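Local structure of pyoverdine synthetase F (6CUL) at residues R130-L135 / D153-P158; L12-A17 / G147-L152. The protein is a single-chain alpha/beta protein with a Rossmann-like core, a mixed beta sheet packed between helices. All coordinates share one frame; numbering follows the deposited sequence.

From the N terminus, the chain completes strand 6-9 and enters helix 12-17, the first side of interaction 2. After a long excursion it reaches helix 118-136, whose 130-135 end begins interaction 1. Past strand 142-145, residues 147-152 return to helix 12-17 and close a loop of 129 intervening residues; directly afterwards, residues 153-158 fold back on helix 118-136 and close a loop of only 17. The two contacts therefore cross rather than nest. One continuous connection, 147-158, thus ties helix 12-17 to helix 118-136 before strand 166-170 begins. The centres of the two interactions are about 17 Å apart, yet they touch: Leu131 CD1 packs 3.8 Å from Leu152 CD2.

Interaction 1 (R130-L135 / D153-P158); sequences RLHDTL and DELVRP
Two first torsions bring Leu155 and His132 together: CG of Leu155 stands roughly opposite its own nitrogen (chi1 -154°), which extends the fork toward helix 118-136, while His132 has its CG anti to the backbone N (chi1 175°), sending the ring away from that nitrogen, so that the leucine methyl meets CB and lies obliquely to the imidazole. Leu155 CD1 lies 3.4 Å from His132 CB, a tight fit, and also reaches the helix backbone, 3.7 Å from His132 N. The other branch covers the adjoining leucines more loosely, with CD2 4.3 Å from Leu131 CB and 4.5 Å from Leu135 CD1. Leu155 alone of its segment makes the contact, its two methyls shared among three helix residues, and the whole is held by van der Waals packing.

The imidazole has a weak partner on its own helix. Its ND1 points in the ring plane at Asp133 OD1, a weak hydrogen bond of 3.5 Å but nearly straight at 170°. Leu155 is presented by a type I turn, Glu154 to Arg157, and both carboxylate oxygens of Glu128 on the facing helix are engaged by that turn, accepting the backbone N-H groups of Glu154 and Leu155.

Around this patch, Phe162 meets the His132 ring at a steep angle and touches Leu135, Leu131 rests on Val106, and Leu155 continues onto Ile166, so that the Leu155 side chain joins the C-terminal part of helix 118-136 to strand 166-170 of the central sheet.

Interaction 2 (L12-A17 / G147-L152); sequences LRNAAA and GLLVIL
Arg13 and Asn14 meet Gly147 and Leu149 where the segments that follow the neighbouring parallel strands 6-9 and 142-145 of the Rossmann-like sheet come together, at the ends of the strands where such folds usually place a binding cleft. Leu149 is the wedge. Its CD1 lies over one face of the Arg13 guanidinium, 3.3 Å above the plane and displaced toward the rim, so NE is its nearest atom at 3.4 Å; CG of the same arginine is 3.6 Å from this methyl. The two side chains approach from opposite directions. Arg13 CG sits between the backbone N and the carbonyl carbon (chi1 55°), and from there the chain runs extended to NE, which brings one face of the flat group against CD1 of Leu149.

The second branch, CD2, turns to Asn14, 3.7 Å from CB and 3.9 Å from ND2. With its CG beside the carbonyl carbon (chi1 -176°), Asn14 brings OD1 within 3.3 Å of Gly147 CA. Such closeness suits a residue without a side chain, and the positive phi of Gly147 (60°) likewise favours glycine. Ser11, just before helix 12-17, is bonded to the loop through its backbone with Gly147 and through OG, which accepts the N-H of Leu149.

The packing is van der Waals in kind, and the arginine's polar partners lie outside it: NH1 forms salt bridges with Asp61 and Asp62, and NE donates to O4 of a bound citric acid, probably from the crystallisation liquor. The acidic pair and the apolar cover of Leu149 would together fix the guanidinium's orientation. The two carboxylates probably offset much of its charge, while NE still reaches the citric acid; at nearest atoms, the Arg13 side chain lies about 8 Å from the bound FGD.

Interaction 1 (R130-L135 / D153-P158)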
loop_
_atom_site.group_PDB
_atom_site.type_symbol
_atom_site.label_atom_id
_atom_site.label_comp_id
_atom_site.label_asym_id
_atom_site.label_seq_id
_atom_site.Cartn_x
_atom_site.Cartn_y
_atom_site.Cartn_z
ATOM N N ARG A 130 -14.402 -10.983 8.645
ATOM C CA ARG A 130 -13.168 -11.580 9.137
ATOM C C ARG A 130 -12.050 -10.538 9.323
ATOM O O ARG A 130 -11.197 -10.741 10.115
ATOM C CB ARG A 130 -12.651 -12.651 8.205
ATOM C CG ARG A 130 -13.075 -14.052 8.518
ATOM C CD ARG A 130 -12.482 -15.092 7.579
ATOM N NE ARG A 130 -12.648 -14.810 6.150
ATOM C CZ ARG A 130 -11.743 -15.067 5.209
ATOM N NH1 ARG A 130 -10.600 -15.581 5.509
ATOM N NH2 ARG A 130 -12.008 -14.770 3.970
ATOM N N LEU A 131 -11.981 -9.492 8.537
ATOM C CA LEU A 131 -10.994 -8.475 8.804
ATOM C C LEU A 131 -11.188 -7.867 10.208
ATOM O O LEU A 131 -10.278 -7.839 10.979
ATOM C CB LEU A 131 -11.006 -7.395 7.715
ATOM C CG LEU A 131 -10.520 -7.733 6.312
ATOM C CD1 LEU A 131 -10.455 -6.550 5.414
ATOM C CD2 LEU A 131 -9.178 -8.369 6.320
ATOM N N HIS A 132 -12.406 -7.423 10.488
ATOM C CA HIS A 132 -12.823 -6.795 11.738
ATOM C C HIS A 132 -12.565 -7.587 12.945
ATOM O O HIS A 132 -12.177 -7.107 13.942
ATOM C CB HIS A 132 -14.321 -6.492 11.706
ATOM C CG HIS A 132 -14.860 -5.960 12.991
ATOM N ND1 HIS A 132 -15.457 -6.758 13.931
ATOM C CD2 HIS A 132 -14.879 -4.717 13.505
ATOM C CE1 HIS A 132 -15.806 -6.036 14.962
ATOM N NE2 HIS A 132 -15.480 -4.792 14.720
ATOM N N ASP A 133 -12.841 -8.832 12.813
ATOM C CA ASP A 133 -12.769 -9.810 13.874
ATOM C C ASP A 133 -11.363 -10.074 14.290
ATOM O O ASP A 133 -11.098 -10.079 15.439
ATOM C CB ASP A 133 -13.368 -11.143 13.443
ATOM C CG ASP A 133 -14.857 -11.217 13.574
ATOM O OD1 ASP A 133 -15.547 -10.221 13.630
ATOM O OD2 ASP A 133 -15.337 -12.331 13.563
ATOM N N THR A 134 -10.485 -10.314 13.379
ATOM C CA THR A 134 -9.141 -10.508 13.818
ATOM C C THR A 134 -8.343 -9.267 14.138
ATOM O O THR A 134 -7.297 -9.439 14.618
ATOM C CB THR A 134 -8.279 -11.341 12.922
ATOM O OG1 THR A 134 -7.204 -11.812 13.694
ATOM C CG2 THR A 134 -7.703 -10.531 11.883
ATOM N N LEU A 135 -8.733 -8.063 13.778
ATOM C CA LEU A 135 -7.987 -6.945 14.227
ATOM C C LEU A 135 -8.209 -6.992 15.721
ATOM O O LEU A 135 -7.291 -7.035 16.476
ATOM C CB LEU A 135 -8.526 -5.688 13.586
ATOM C CG LEU A 135 -8.137 -5.599 12.122
ATOM C CD1 LEU A 135 -8.719 -4.430 11.409
ATOM C CD2 LEU A 135 -6.669 -5.551 12.055
ATOM N N ASP A 153 -15.783 -1.348 1.817
ATOM C CA ASP A 153 -16.962 -0.522 1.965
ATOM C C ASP A 153 -17.702 -0.777 3.266
ATOM O O ASP A 153 -18.365 0.120 3.708
ATOM C CB ASP A 153 -17.954 -0.645 0.789
ATOM C CG ASP A 153 -18.618 -1.974 0.721
ATOM O OD1 ASP A 153 -18.146 -2.804 1.447
ATOM O OD2 ASP A 153 -19.543 -2.231 -0.026
ATOM N N GLU A 154 -17.652 -1.985 3.767
ATOM C CA GLU A 154 -18.306 -2.339 4.989
ATOM C C GLU A 154 -17.514 -2.153 6.245
ATOM O O GLU A 154 -18.071 -1.812 7.237
ATOM C CB GLU A 154 -18.834 -3.751 4.935
ATOM C CG GLU A 154 -20.056 -3.879 4.075
ATOM C CD GLU A 154 -20.545 -5.283 4.016
ATOM O OE1 GLU A 154 -20.196 -6.009 4.963
ATOM O OE2 GLU A 154 -21.248 -5.640 3.082
ATOM N N LEU A 155 -16.218 -2.386 6.188
ATOM C CA LEU A 155 -15.376 -2.153 7.350
ATOM C C LEU A 155 -15.342 -0.699 7.757
ATOM O O LEU A 155 -15.120 -0.418 8.878
ATOM C CB LEU A 155 -13.959 -2.697 7.201
ATOM C CG LEU A 155 -13.229 -3.060 8.503
ATOM C CD1 LEU A 155 -13.782 -4.310 9.115
ATOM C CD2 LEU A 155 -11.741 -3.233 8.328
ATOM N N VAL A 156 -15.588 0.188 6.843
ATOM C CA VAL A 156 -15.572 1.576 7.183
ATOM C C VAL A 156 -16.948 2.186 7.436
ATOM O O VAL A 156 -17.148 3.297 7.014
ATOM C CB VAL A 156 -14.856 2.337 6.081
ATOM C CG1 VAL A 156 -13.552 1.673 5.835
ATOM C CG2 VAL A 156 -15.622 2.387 4.793
ATOM N N ARG A 157 -17.820 1.370 8.046
ATOM C CA ARG A 157 -19.219 1.606 8.455
ATOM C C ARG A 157 -19.437 2.477 9.686
ATOM O O ARG A 157 -18.639 2.495 10.594
ATOM C CB ARG A 157 -19.931 0.269 8.762
ATOM C CG ARG A 157 -20.774 -0.356 7.655
ATOM C CD ARG A 157 -21.378 -1.685 8.030
ATOM N NE ARG A 157 -22.651 -1.581 8.705
ATOM C CZ ARG A 157 -23.102 -2.465 9.587
ATOM N NH1 ARG A 157 -24.265 -2.299 10.162
ATOM N NH2 ARG A 157 -22.379 -3.508 9.897
ATOM N N PRO A 158 -20.595 3.100 9.769
ATOM C CA PRO A 158 -20.910 3.970 10.894
ATOM C C PRO A 158 -20.922 3.206 12.187
ATOM O O PRO A 158 -21.735 2.313 12.319
ATOM C CB PRO A 158 -22.342 4.338 10.603
ATOM C CG PRO A 158 -22.857 3.227 9.760
ATOM C CD PRO A 158 -21.737 2.952 8.868
#

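Interaction 2 (L12-A17 / G147-L152)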
loop_
_atom_site.group_PDB
_atom_site.type_symbol
_atom_site.label_atom_id
_atom_site.label_comp_id
_atom_site.label_asym_id
_atom_site.label_seq_id
_atom_site.Cartn_x
_atom_site.Cartn_y
_atom_site.Cartn_z
ATOM N N LEU A 12 -0.192 -9.214 -1.110
ATOM C CA LEU A 12 1.121 -9.581 -1.559
ATOM C C LEU A 12 1.311 -9.465 -3.073
ATOM O O LEU A 12 2.346 -9.115 -3.501
ATOM C CB LEU A 12 1.424 -11.005 -1.166
ATOM C CG LEU A 12 1.613 -11.320 0.294
ATOM C CD1 LEU A 12 1.913 -12.755 0.502
ATOM C CD2 LEU A 12 2.695 -10.495 0.931
ATOM N N ARG A 13 0.287 -9.738 -3.845
ATOM C CA ARG A 13 0.354 -9.645 -5.259
ATOM C C ARG A 13 0.692 -8.232 -5.736
ATOM O O ARG A 13 1.325 -8.104 -6.702
ATOM C CB ARG A 13 -0.910 -10.208 -5.888
ATOM C CG ARG A 13 -2.243 -9.651 -5.452
ATOM C CD ARG A 13 -3.353 -10.648 -5.676
ATOM N NE ARG A 13 -4.652 -10.202 -5.313
ATOM C CZ ARG A 13 -5.067 -10.012 -4.098
ATOM N NH1 ARG A 13 -4.309 -10.240 -3.088
ATOM N NH2 ARG A 13 -6.247 -9.590 -3.907
ATOM N N ASN A 14 0.188 -7.225 -5.051
ATOM C CA ASN A 14 0.479 -5.864 -5.309
ATOM C C ASN A 14 1.938 -5.512 -5.024
ATOM O O ASN A 14 2.482 -4.733 -5.671
ATOM C CB ASN A 14 -0.463 -4.990 -4.556
ATOM C CG ASN A 14 -0.268 -3.549 -4.877
ATOM O OD1 ASN A 14 0.144 -2.819 -4.071
ATOM N ND2 ASN A 14 -0.506 -3.178 -6.074
ATOM N N ALA A 15 2.502 -6.051 -3.991
ATOM C CA ALA A 15 3.884 -5.880 -3.711
ATOM C C ALA A 15 4.797 -6.505 -4.750
ATOM O O ALA A 15 5.846 -6.044 -4.934
ATOM C CB ALA A 15 4.207 -6.343 -2.335
ATOM N N ALA A 16 4.437 -7.620 -5.322
ATOM C CA ALA A 16 5.216 -8.233 -6.378
ATOM C C ALA A 16 5.242 -7.391 -7.631
ATOM O O ALA A 16 6.265 -7.263 -8.212
ATOM C CB ALA A 16 4.738 -9.606 -6.702
ATOM N N ALA A 17 4.101 -6.840 -8.009
ATOM C CA ALA A 17 3.985 -5.995 -9.185
ATOM C C ALA A 17 4.885 -4.788 -9.070
ATOM O O ALA A 17 5.640 -4.530 -9.927
ATOM C CB ALA A 17 2.571 -5.578 -9.358
ATOM N N GLY A 147 -1.484 -0.933 -0.463
ATOM C CA GLY A 147 -1.785 -1.849 -1.541
ATOM C C GLY A 147 -2.652 -3.059 -1.282
ATOM O O GLY A 147 -2.332 -4.113 -1.721
ATOM N N LEU A 148 -3.705 -2.905 -0.510
ATOM C CA LEU A 148 -4.642 -3.992 -0.312
ATOM C C LEU A 148 -5.675 -3.794 -1.418
ATOM O O LEU A 148 -6.338 -2.808 -1.446
ATOM C CB LEU A 148 -5.280 -3.936 1.048
ATOM C CG LEU A 148 -6.601 -4.694 1.111
ATOM C CD1 LEU A 148 -6.446 -6.164 0.860
ATOM C CD2 LEU A 148 -7.311 -4.474 2.403
ATOM N N LEU A 149 -5.809 -4.770 -2.299
ATOM C CA LEU A 149 -6.626 -4.708 -3.486
ATOM C C LEU A 149 -8.158 -4.751 -3.330
ATOM O O LEU A 149 -8.862 -4.408 -4.219
ATOM C CB LEU A 149 -6.123 -5.740 -4.501
ATOM C CG LEU A 149 -4.650 -5.874 -4.843
ATOM C CD1 LEU A 149 -4.371 -6.828 -5.943
ATOM C CD2 LEU A 149 -4.093 -4.559 -5.212
ATOM N N VAL A 150 -8.639 -5.216 -2.201
ATOM C CA VAL A 150 -10.019 -5.265 -1.901
ATOM C C VAL A 150 -10.414 -3.866 -1.495
ATOM O O VAL A 150 -9.667 -3.195 -0.874
ATOM C CB VAL A 150 -10.267 -6.284 -0.793
ATOM C CG1 VAL A 150 -11.675 -6.276 -0.286
ATOM C CG2 VAL A 150 -9.928 -7.656 -1.261
ATOM N N ILE A 151 -11.629 -3.456 -1.818
ATOM C CA ILE A 151 -12.117 -2.148 -1.498
ATOM C C ILE A 151 -12.953 -2.280 -0.311
ATOM O O ILE A 151 -13.932 -2.916 -0.385
ATOM C CB ILE A 151 -13.086 -1.663 -2.536
ATOM C CG1 ILE A 151 -12.501 -1.780 -3.923
ATOM C CG2 ILE A 151 -13.516 -0.276 -2.179
ATOM C CD1 ILE A 151 -11.038 -1.442 -4.043
ATOM N N LEU A 152 -12.613 -1.611 0.753
ATOM C CA LEU A 152 -13.393 -1.784 1.929
ATOM C C LEU A 152 -14.583 -0.862 1.993
ATOM O O LEU A 152 -14.423 0.264 2.081
ATOM C CB LEU A 152 -12.496 -1.586 3.135
ATOM C CG LEU A 152 -11.490 -2.702 3.385
ATOM C CD1 LEU A 152 -10.191 -2.413 2.700
ATOM C CD2 LEU A 152 -11.284 -2.926 4.840
#